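Local coordinates for protein serine protease pet (Escherichia coli, PDB 4OM9) that acts as a secreted autotransporter enterotoxin of enteroaggregative strains, a serine protease that probably cleaves the host cytoskeletal protein alpha-fodrin, at residues D492-I497 with N511-M516; Q567-S572 with A619-Y624; F741-Q746 with K760-S765. One frame throughout, in Å; residues are numbered along the deposited sequence.

Overall arrangement
The three contacts follow one another along the chain, each closing before the next opens. Interactions 1 and 2 are neighbours, with centres about 18 Å apart. They meet where Y620 of strand 618-622 packs on R495, I497 and V515. Interaction 1 pairs strands 496-498 and 514-520 within the parallel beta-helix stalk, and interaction 2 lays a loop against strand 618-622 beside that stalk. Interaction 3, on strand 740-744, lies farther along the stalk, about 38 Å from interaction 1 and 42 Å from interaction 2, centre to centre. Successive rungs thus give the passenger its length, while excursions such as strand 618-622 add local width.

Interaction 1: residues D492-I497 with N511-M516; sequences DNARLI and NAPLVM
The carbonyl oxygen of L496 is gripped twice by the opposite segment: V515 N donates a hydrogen bond to L496 O over 2.8 Å, and the CA-H of L514 makes a weaker contact with it. One step back the roles reverse. L496 N donates to P513 O at 2.9 Å in a nearly straight bond (N-H...O 165°), and the CA-H of R495 also reaches P513 O. This alternation is evidence for parallel pairing, L496 beside L514 and I497 beside V515.

Side chains of each pair lie side by side, pointing the same way. L496 CD2 touches L514 CD1 at 3.7 Å on one face of the sheet; I497 CG1 meets V515 CB at 3.8 Å on the other. Before the strands begin, A494, centre of an inverse gamma turn, sets its CB 3.7 Å from A512 CB. The P513 ring packs against the turn, CD 3.2 Å from A494 O and CG close to D492 O. R495 CG, anti to its carbonyl carbon (chi1 -76°), lies 3.6 Å from P513 CB, the two side chains crossing at a slant. At the outer end a water donates to D492 OD1 at 2.6 Å and, weakly, to N511 O; D492 OD1 also has a salt bridge to K490.

R495 and I497 bond through their backbones to Y471, while P513, L514 and V515 pack on strand 592-595, placing the pair between successive beta-helix rungs.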
loop_
_atom_site.group_PDB
_atom_site.type_symbol
_atom_site.label_atom_id
_atom_site.label_comp_id
_atom_site.label_asym_id
_atom_site.label_seq_id
_atom_site.Cartn_x
_atom_site.Cartn_y
_atom_site.Cartn_z
ATOM N N ASP A 492 -4.576 15.209 20.266
ATOM C CA ASP A 492 -3.555 14.224 19.931
ATOM C C ASP A 492 -4.122 12.837 19.680
ATOM O O ASP A 492 -3.401 11.942 19.237
ATOM C CB ASP A 492 -2.504 14.143 21.040
ATOM C CG ASP A 492 -1.649 15.394 21.132
ATOM O OD1 ASP A 492 -1.640 16.197 20.173
ATOM O OD2 ASP A 492 -0.981 15.568 22.168
ATOM N N ASN A 493 -5.406 12.654 19.968
ATOM C CA ASN A 493 -6.026 11.351 19.799
ATOM C C ASN A 493 -6.852 11.277 18.521
ATOM O O ASN A 493 -7.313 10.205 18.128
ATOM C CB ASN A 493 -6.872 11.015 21.024
ATOM C CG ASN A 493 -6.024 10.836 22.276
ATOM O OD1 ASN A 493 -4.802 10.711 22.192
ATOM N ND2 ASN A 493 -6.667 10.824 23.440
ATOM N N ALA A 494 -6.999 12.414 17.852
ATOM C CA ALA A 494 -7.763 12.469 16.613
ATOM C C ALA A 494 -6.960 11.936 15.424
ATOM O O ALA A 494 -6.742 12.645 14.431
ATOM C CB ALA A 494 -8.224 13.896 16.345
ATOM N N ARG A 495 -6.545 10.677 15.514
ATOM C CA ARG A 495 -5.654 10.102 14.516
ATOM C C ARG A 495 -6.399 9.663 13.279
ATOM O O ARG A 495 -7.268 8.800 13.346
ATOM C CB ARG A 495 -4.883 8.908 15.092
ATOM C CG ARG A 495 -3.746 9.299 16.019
ATOM C CD ARG A 495 -3.040 8.096 16.610
ATOM N NE ARG A 495 -3.134 8.092 18.063
ATOM C CZ ARG A 495 -2.230 8.629 18.873
ATOM N NH1 ARG A 495 -1.146 9.226 18.381
ATOM N NH2 ARG A 495 -2.419 8.568 20.185
ATOM N N LEU A 496 -6.057 10.291 12.155
ATOM C CA LEU A 496 -6.494 9.858 10.837
ATOM C C LEU A 496 -5.439 8.924 10.259
ATOM O O LEU A 496 -4.282 9.328 10.051
ATOM C CB LEU A 496 -6.719 11.047 9.908
ATOM C CG LEU A 496 -7.003 10.652 8.460
ATOM C CD1 LEU A 496 -8.223 9.743 8.389
ATOM C CD2 LEU A 496 -7.162 11.865 7.546
ATOM N N ILE A 497 -5.848 7.677 10.024
ATOM C CA ILE A 497 -4.970 6.629 9.519
ATOM C C ILE A 497 -5.349 6.228 8.092
ATOM O O ILE A 497 -6.464 5.805 7.843
ATOM C CB ILE A 497 -5.028 5.399 10.438
ATOM C CG1 ILE A 497 -4.652 5.810 11.863
ATOM C CG2 ILE A 497 -4.113 4.294 9.919
ATOM C CD1 ILE A 497 -5.397 5.048 12.946
ATOM N N ASN A 511 -3.489 20.341 14.031
ATOM C CA ASN A 511 -3.995 20.059 15.368
ATOM C C ASN A 511 -4.389 18.603 15.639
ATOM O O ASN A 511 -4.786 18.286 16.758
ATOM C CB ASN A 511 -5.196 20.985 15.679
ATOM C CG ASN A 511 -4.757 22.401 16.103
ATOM O OD1 ASN A 511 -3.687 22.577 16.676
ATOM N ND2 ASN A 511 -5.590 23.406 15.817
ATOM N N ALA A 512 -4.260 17.724 14.645
ATOM C CA ALA A 512 -4.697 16.322 14.783
ATOM C C ALA A 512 -3.795 15.376 13.990
ATOM O O ALA A 512 -3.403 15.693 12.880
ATOM C CB ALA A 512 -6.161 16.170 14.322
ATOM N N PRO A 513 -3.465 14.203 14.549
ATOM C CA PRO A 513 -2.420 13.380 13.918
ATOM C C PRO A 513 -2.823 12.682 12.606
ATOM O O PRO A 513 -3.975 12.313 12.391
ATOM C CB PRO A 513 -2.102 12.323 14.992
ATOM C CG PRO A 513 -2.774 12.811 16.253
ATOM C CD PRO A 513 -3.958 13.600 15.796
ATOM N N LEU A 514 -1.834 12.523 11.736
ATOM C CA LEU A 514 -1.957 11.741 10.530
ATOM C C LEU A 514 -1.004 10.545 10.599
ATOM O O LEU A 514 0.137 10.654 11.076
ATOM C CB LEU A 514 -1.653 12.575 9.290
ATOM C CG LEU A 514 -2.004 11.839 7.990
ATOM C CD1 LEU A 514 -3.500 11.953 7.726
ATOM C CD2 LEU A 514 -1.216 12.374 6.819
ATOM N N VAL A 515 -1.499 9.412 10.118
ATOM C CA VAL A 515 -0.742 8.172 10.033
ATOM C C VAL A 515 -0.895 7.585 8.646
ATOM O O VAL A 515 -2.016 7.404 8.156
ATOM C CB VAL A 515 -1.213 7.144 11.053
ATOM C CG1 VAL A 515 -0.548 5.809 10.790
ATOM C CG2 VAL A 515 -0.902 7.639 12.459
ATOM N N MET A 516 0.236 7.349 7.999
ATOM C CA MET A 516 0.273 6.629 6.745
ATOM C C MET A 516 0.937 5.274 6.994
ATOM O O MET A 516 2.028 5.193 7.599
ATOM C CB MET A 516 1.037 7.412 5.672
ATOM C CG MET A 516 0.498 8.791 5.351
ATOM S SD MET A 516 1.692 9.665 4.316
ATOM C CE MET A 516 0.888 11.245 4.099
HETATM O O HOH W 1 -2.296 16.700 17.694
#

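Interaction 2: residues Q567-S572 with A619-Y624; sequences QVSDLS and AYIDLY
Residues 567-572 and 619-624 run in opposite directions but too far apart for backbone pairing: the CA atoms of V568 and L623 are 6.0 Å apart, and those of L571 and I621 are 7.0 Å apart. Two waters fill in for direct bonds. One accepts from V568 N at 2.9 Å and donates to L623 O; the other donates to S569 OG at 2.6 Å and to D622 O, so it ties a side-chain hydroxyl to the strand's backbone.

The apolar part of the contact is carried by L571 and I621, whose side chains cross at a slant. L571 CD2 is the touching branch, 3.7 Å from I621 CG2. The same L571 CD2 lies 3.4 Å from A619 O. I621 CG1 lies between its own backbone N and carbonyl carbon (chi1 65°), and its CD1 continues from there to S569 O, 3.7 Å away. At the other end V568 CG2 rests on L623 O, and the Q567 and L623 side chains lie alongside each other, OE1 to CD2 at 4.0 Å; Q567 NE2 is hydrogen-bonded to N565 O.

Each segment also contains an Asx turn: D570 OD1 accepts from S572 N, using its anti lone pair, and from S572 OG; D622 OD1 accepts from Y624 N, 65° out of the carboxylate plane. Strand 618-622 pairs antiparallel with 640-644, while S569 and I621 touch A520 of strand 514-520. A loop and a two-stranded antiparallel pair thus lean on the parallel stalk, consistent with the excursions that interrupt the beta-helix in related autotransporter passengers.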
loop_
_atom_site.group_PDB
_atom_site.type_symbol
_atom_site.label_atom_id
_atom_site.label_comp_id
_atom_site.label_asym_id
_atom_site.label_seq_id
_atom_site.Cartn_x
_atom_site.Cartn_y
_atom_site.Cartn_z
ATOM N N GLN A 567 -9.325 -13.959 13.915
ATOM C CA GLN A 567 -9.274 -12.507 13.667
ATOM C C GLN A 567 -9.010 -12.236 12.198
ATOM O O GLN A 567 -8.295 -12.999 11.547
ATOM C CB GLN A 567 -8.190 -11.820 14.494
ATOM C CG GLN A 567 -8.065 -12.303 15.912
ATOM C CD GLN A 567 -9.285 -11.986 16.726
ATOM O OE1 GLN A 567 -9.482 -10.845 17.144
ATOM N NE2 GLN A 567 -10.121 -12.995 16.963
ATOM N N VAL A 568 -9.572 -11.140 11.689
ATOM C CA VAL A 568 -9.539 -10.842 10.265
ATOM C C VAL A 568 -8.122 -10.623 9.773
ATOM O O VAL A 568 -7.752 -11.067 8.681
ATOM C CB VAL A 568 -10.394 -9.606 9.931
ATOM C CG1 VAL A 568 -10.020 -9.062 8.553
ATOM C CG2 VAL A 568 -11.880 -9.959 9.980
ATOM N N SER A 569 -7.324 -9.943 10.591
ATOM C CA SER A 569 -5.889 -9.839 10.351
ATOM C C SER A 569 -5.206 -9.770 11.692
ATOM O O SER A 569 -5.876 -9.709 12.719
ATOM C CB SER A 569 -5.545 -8.613 9.495
ATOM O OG SER A 569 -5.994 -7.409 10.110
ATOM N N ASP A 570 -3.877 -9.766 11.689
ATOM C CA ASP A 570 -3.106 -9.736 12.930
ATOM C C ASP A 570 -1.911 -8.812 12.761
ATOM O O ASP A 570 -1.299 -8.788 11.698
ATOM C CB ASP A 570 -2.652 -11.155 13.298
ATOM C CG ASP A 570 -2.207 -11.279 14.744
ATOM O OD1 ASP A 570 -1.094 -10.803 15.077
ATOM O OD2 ASP A 570 -2.966 -11.876 15.540
ATOM N N LEU A 571 -1.579 -8.050 13.796
ATOM C CA LEU A 571 -0.423 -7.157 13.753
ATOM C C LEU A 571 0.918 -7.891 13.544
ATOM O O LEU A 571 1.896 -7.305 13.077
ATOM C CB LEU A 571 -0.345 -6.340 15.045
ATOM C CG LEU A 571 -1.340 -5.192 15.216
ATOM C CD1 LEU A 571 -1.259 -4.704 16.648
ATOM C CD2 LEU A 571 -1.016 -4.069 14.245
ATOM N N SER A 572 0.960 -9.170 13.899
ATOM C CA SER A 572 2.160 -9.952 13.733
ATOM C C SER A 572 2.153 -10.818 12.462
ATOM O O SER A 572 3.074 -11.606 12.261
ATOM C CB SER A 572 2.351 -10.842 14.952
ATOM O OG SER A 572 1.384 -11.878 14.939
ATOM N N ALA A 619 1.543 0.245 14.301
ATOM C CA ALA A 619 0.661 0.066 13.158
ATOM C C ALA A 619 -0.751 -0.223 13.646
ATOM O O ALA A 619 -0.951 -0.669 14.778
ATOM C CB ALA A 619 1.173 -1.039 12.251
ATOM N N TYR A 620 -1.727 0.068 12.793
ATOM C CA TYR A 620 -3.131 -0.069 13.164
ATOM C C TYR A 620 -3.848 -1.090 12.294
ATOM O O TYR A 620 -3.617 -1.177 11.093
ATOM C CB TYR A 620 -3.840 1.288 13.077
ATOM C CG TYR A 620 -3.185 2.341 13.962
ATOM C CD1 TYR A 620 -1.995 2.948 13.577
ATOM C CD2 TYR A 620 -3.750 2.713 15.181
ATOM C CE1 TYR A 620 -1.384 3.889 14.374
ATOM C CE2 TYR A 620 -3.143 3.660 15.984
ATOM C CZ TYR A 620 -1.964 4.246 15.568
ATOM O OH TYR A 620 -1.332 5.181 16.332
ATOM N N ILE A 621 -4.716 -1.876 12.908
ATOM C CA ILE A 621 -5.573 -2.762 12.130
ATOM C C ILE A 621 -7.015 -2.588 12.568
ATOM O O ILE A 621 -7.290 -2.099 13.679
ATOM C CB ILE A 621 -5.168 -4.245 12.259
ATOM C CG1 ILE A 621 -5.361 -4.743 13.687
ATOM C CG2 ILE A 621 -3.738 -4.444 11.811
ATOM C CD1 ILE A 621 -5.104 -6.256 13.862
ATOM N N ASP A 622 -7.917 -3.008 11.678
ATOM C CA ASP A 622 -9.353 -2.859 11.832
ATOM C C ASP A 622 -9.935 -4.259 11.937
ATOM O O ASP A 622 -9.857 -5.035 10.993
ATOM C CB ASP A 622 -9.914 -2.068 10.631
ATOM C CG ASP A 622 -11.461 -1.976 10.597
ATOM O OD1 ASP A 622 -12.141 -2.324 11.587
ATOM O OD2 ASP A 622 -11.981 -1.516 9.555
ATOM N N LEU A 623 -10.497 -4.593 13.090
ATOM C CA LEU A 623 -11.112 -5.893 13.272
ATOM C C LEU A 623 -12.332 -6.154 12.354
ATOM O O LEU A 623 -12.804 -7.292 12.257
ATOM C CB LEU A 623 -11.516 -6.072 14.725
ATOM C CG LEU A 623 -10.318 -6.156 15.679
ATOM C CD1 LEU A 623 -10.774 -6.359 17.120
ATOM C CD2 LEU A 623 -9.356 -7.273 15.246
ATOM N N TYR A 624 -12.831 -5.120 11.678
ATOM C CA TYR A 624 -13.931 -5.312 10.745
ATOM C C TYR A 624 -13.569 -4.813 9.370
ATOM O O TYR A 624 -14.450 -4.560 8.530
ATOM C CB TYR A 624 -15.191 -4.611 11.217
ATOM C CG TYR A 624 -15.730 -5.120 12.522
ATOM C CD1 TYR A 624 -16.319 -6.378 12.606
ATOM C CD2 TYR A 624 -15.674 -4.338 13.672
ATOM C CE1 TYR A 624 -16.831 -6.852 13.802
ATOM C CE2 TYR A 624 -16.173 -4.807 14.878
ATOM C CZ TYR A 624 -16.754 -6.065 14.935
ATOM O OH TYR A 624 -17.264 -6.536 16.124
HETATM O O HOH W 2 -11.462 -9.861 13.447
HETATM O O HOH W 3 -8.093 -7.227 11.707
#

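Interaction 3: residues F741-Q746 with K760-S765; sequences FTAKNQ and KLSFGS
The touching parts, 741-745 and 760-765, run parallel, their end-to-end directions 5° apart, with A743 facing F763 at a CA-CA distance of 4.8 Å. They resemble adjacent rungs of a beta-helix, though 760-765 forms no regular strand. G764 N donates to A743 O at 2.8 Å, and the CA-H of F763 reaches that same oxygen. On the other side of A743 the pattern changes: A743 N donates to S762 OG, at 2.6 Å, a hydroxyl taking the role a backbone carbonyl would have. S762 OG lies between its own backbone N and carbonyl carbon (chi1 77°); the peptide before S762 is modelled cis and the psi of S762 is -46°, both unlike a strand.

The S762 side chain also packs against T742, its CB 3.5 Å from T742 CG2. T742 and L761 cross, with L761 CD1 approaching T742 OG1. Strand 740-744 pairs in turn with 708-712: T742 and K744 bond through their backbones to L711, in the preceding rung. F763 stacks on Y790, and S765 OG bonds to D787 OD1. F741 CE1 comes near the F763 ring, while A743 CB lies in the plane of that ring at its edge, 3.8 Å from F763 CD1.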
loop_
_atom_site.group_PDB
_atom_site.type_symbol
_atom_site.label_atom_id
_atom_site.label_comp_id
_atom_site.label_asym_id
_atom_site.label_seq_id
_atom_site.Cartn_x
_atom_site.Cartn_y
_atom_site.Cartn_z
ATOM N N PHE A 741 28.536 6.603 8.801
ATOM C CA PHE A 741 28.375 7.987 8.417
ATOM C C PHE A 741 29.263 8.242 7.204
ATOM O O PHE A 741 30.480 8.383 7.328
ATOM C CB PHE A 741 28.717 8.912 9.584
ATOM C CG PHE A 741 28.595 10.374 9.261
ATOM C CD1 PHE A 741 29.666 11.070 8.718
ATOM C CD2 PHE A 741 27.420 11.059 9.520
ATOM C CE1 PHE A 741 29.565 12.410 8.428
ATOM C CE2 PHE A 741 27.307 12.406 9.231
ATOM C CZ PHE A 741 28.381 13.082 8.686
ATOM N N THR A 742 28.634 8.288 6.038
ATOM C CA THR A 742 29.327 8.387 4.768
ATOM C C THR A 742 29.061 9.705 4.038
ATOM O O THR A 742 27.915 10.102 3.836
ATOM C CB THR A 742 28.943 7.205 3.839
ATOM O OG1 THR A 742 29.280 5.968 4.475
ATOM C CG2 THR A 742 29.665 7.288 2.498
ATOM N N ALA A 743 30.132 10.383 3.647
ATOM C CA ALA A 743 30.030 11.560 2.800
ATOM C C ALA A 743 30.875 11.335 1.558
ATOM O O ALA A 743 32.010 10.867 1.656
ATOM C CB ALA A 743 30.475 12.804 3.540
ATOM N N LYS A 744 30.325 11.666 0.395
ATOM C CA LYS A 744 30.975 11.366 -0.877
ATOM C C LYS A 744 30.311 12.085 -2.045
ATOM O O LYS A 744 29.235 12.667 -1.896
ATOM C CB LYS A 744 30.958 9.860 -1.135
ATOM C CG LYS A 744 29.578 9.313 -1.432
ATOM C CD LYS A 744 29.583 7.792 -1.489
ATOM C CE LYS A 744 28.176 7.243 -1.715
ATOM N NZ LYS A 744 28.153 5.764 -1.915
ATOM N N ASN A 745 30.963 12.031 -3.205
ATOM C CA ASN A 745 30.404 12.547 -4.455
ATOM C C ASN A 745 29.968 14.003 -4.399
ATOM O O ASN A 745 28.781 14.295 -4.432
ATOM C CB ASN A 745 29.218 11.686 -4.892
ATOM C CG ASN A 745 29.638 10.510 -5.750
ATOM O OD1 ASN A 745 30.026 9.458 -5.239
ATOM N ND2 ASN A 745 29.568 10.684 -7.066
ATOM N N GLN A 746 30.939 14.906 -4.329
ATOM C CA GLN A 746 30.685 16.347 -4.334
ATOM C C GLN A 746 29.766 16.758 -3.188
ATOM O O GLN A 746 28.749 17.429 -3.379
ATOM C CB GLN A 746 30.125 16.780 -5.690
ATOM C CG GLN A 746 31.192 16.796 -6.778
ATOM C CD GLN A 746 30.627 16.996 -8.162
ATOM O OE1 GLN A 746 29.414 17.064 -8.343
ATOM N NE2 GLN A 746 31.505 17.092 -9.150
ATOM N N LYS A 760 32.254 4.043 11.794
ATOM C CA LYS A 760 33.087 3.906 10.605
ATOM C C LYS A 760 32.942 5.068 9.636
ATOM O O LYS A 760 32.121 5.953 9.843
ATOM C CB LYS A 760 32.752 2.602 9.879
ATOM C CG LYS A 760 32.898 1.342 10.724
ATOM C CD LYS A 760 32.047 0.217 10.151
ATOM C CE LYS A 760 32.580 -0.286 8.807
ATOM N NZ LYS A 760 33.848 -1.052 8.980
ATOM N N LEU A 761 33.795 5.071 8.610
ATOM C CA LEU A 761 33.554 5.813 7.371
ATOM C C LEU A 761 33.660 7.347 7.543
ATOM O O LEU A 761 33.538 7.841 8.670
ATOM C CB LEU A 761 32.189 5.369 6.819
ATOM C CG LEU A 761 32.289 3.974 6.181
ATOM C CD1 LEU A 761 30.944 3.454 5.719
ATOM C CD2 LEU A 761 33.296 3.977 5.028
ATOM N N SER A 762 33.913 8.114 6.467
ATOM C CA SER A 762 33.963 7.675 5.061
ATOM C C SER A 762 34.728 8.589 4.121
ATOM O O SER A 762 35.485 8.120 3.276
ATOM C CB SER A 762 32.578 7.616 4.482
ATOM O OG SER A 762 32.177 8.944 4.185
ATOM N N PHE A 763 34.450 9.890 4.260
ATOM C CA PHE A 763 34.719 10.962 3.277
ATOM C C PHE A 763 35.351 10.571 1.940
ATOM O O PHE A 763 36.467 10.065 1.891
ATOM C CB PHE A 763 35.602 12.043 3.902
ATOM C CG PHE A 763 35.122 12.537 5.233
ATOM C CD1 PHE A 763 33.800 12.864 5.437
ATOM C CD2 PHE A 763 36.012 12.677 6.284
ATOM C CE1 PHE A 763 33.367 13.316 6.676
ATOM C CE2 PHE A 763 35.595 13.129 7.515
ATOM C CZ PHE A 763 34.270 13.451 7.714
ATOM N N GLY A 764 34.643 10.842 0.852
ATOM C CA GLY A 764 35.212 10.664 -0.468
ATOM C C GLY A 764 34.819 9.385 -1.175
ATOM O O GLY A 764 34.816 8.300 -0.589
ATOM N N SER A 765 34.488 9.530 -2.453
ATOM C CA SER A 765 34.111 8.407 -3.297
ATOM C C SER A 765 35.213 7.361 -3.343
ATOM O O SER A 765 36.275 7.601 -3.917
ATOM C CB SER A 765 33.798 8.891 -4.711
ATOM O OG SER A 765 32.957 10.031 -4.688
#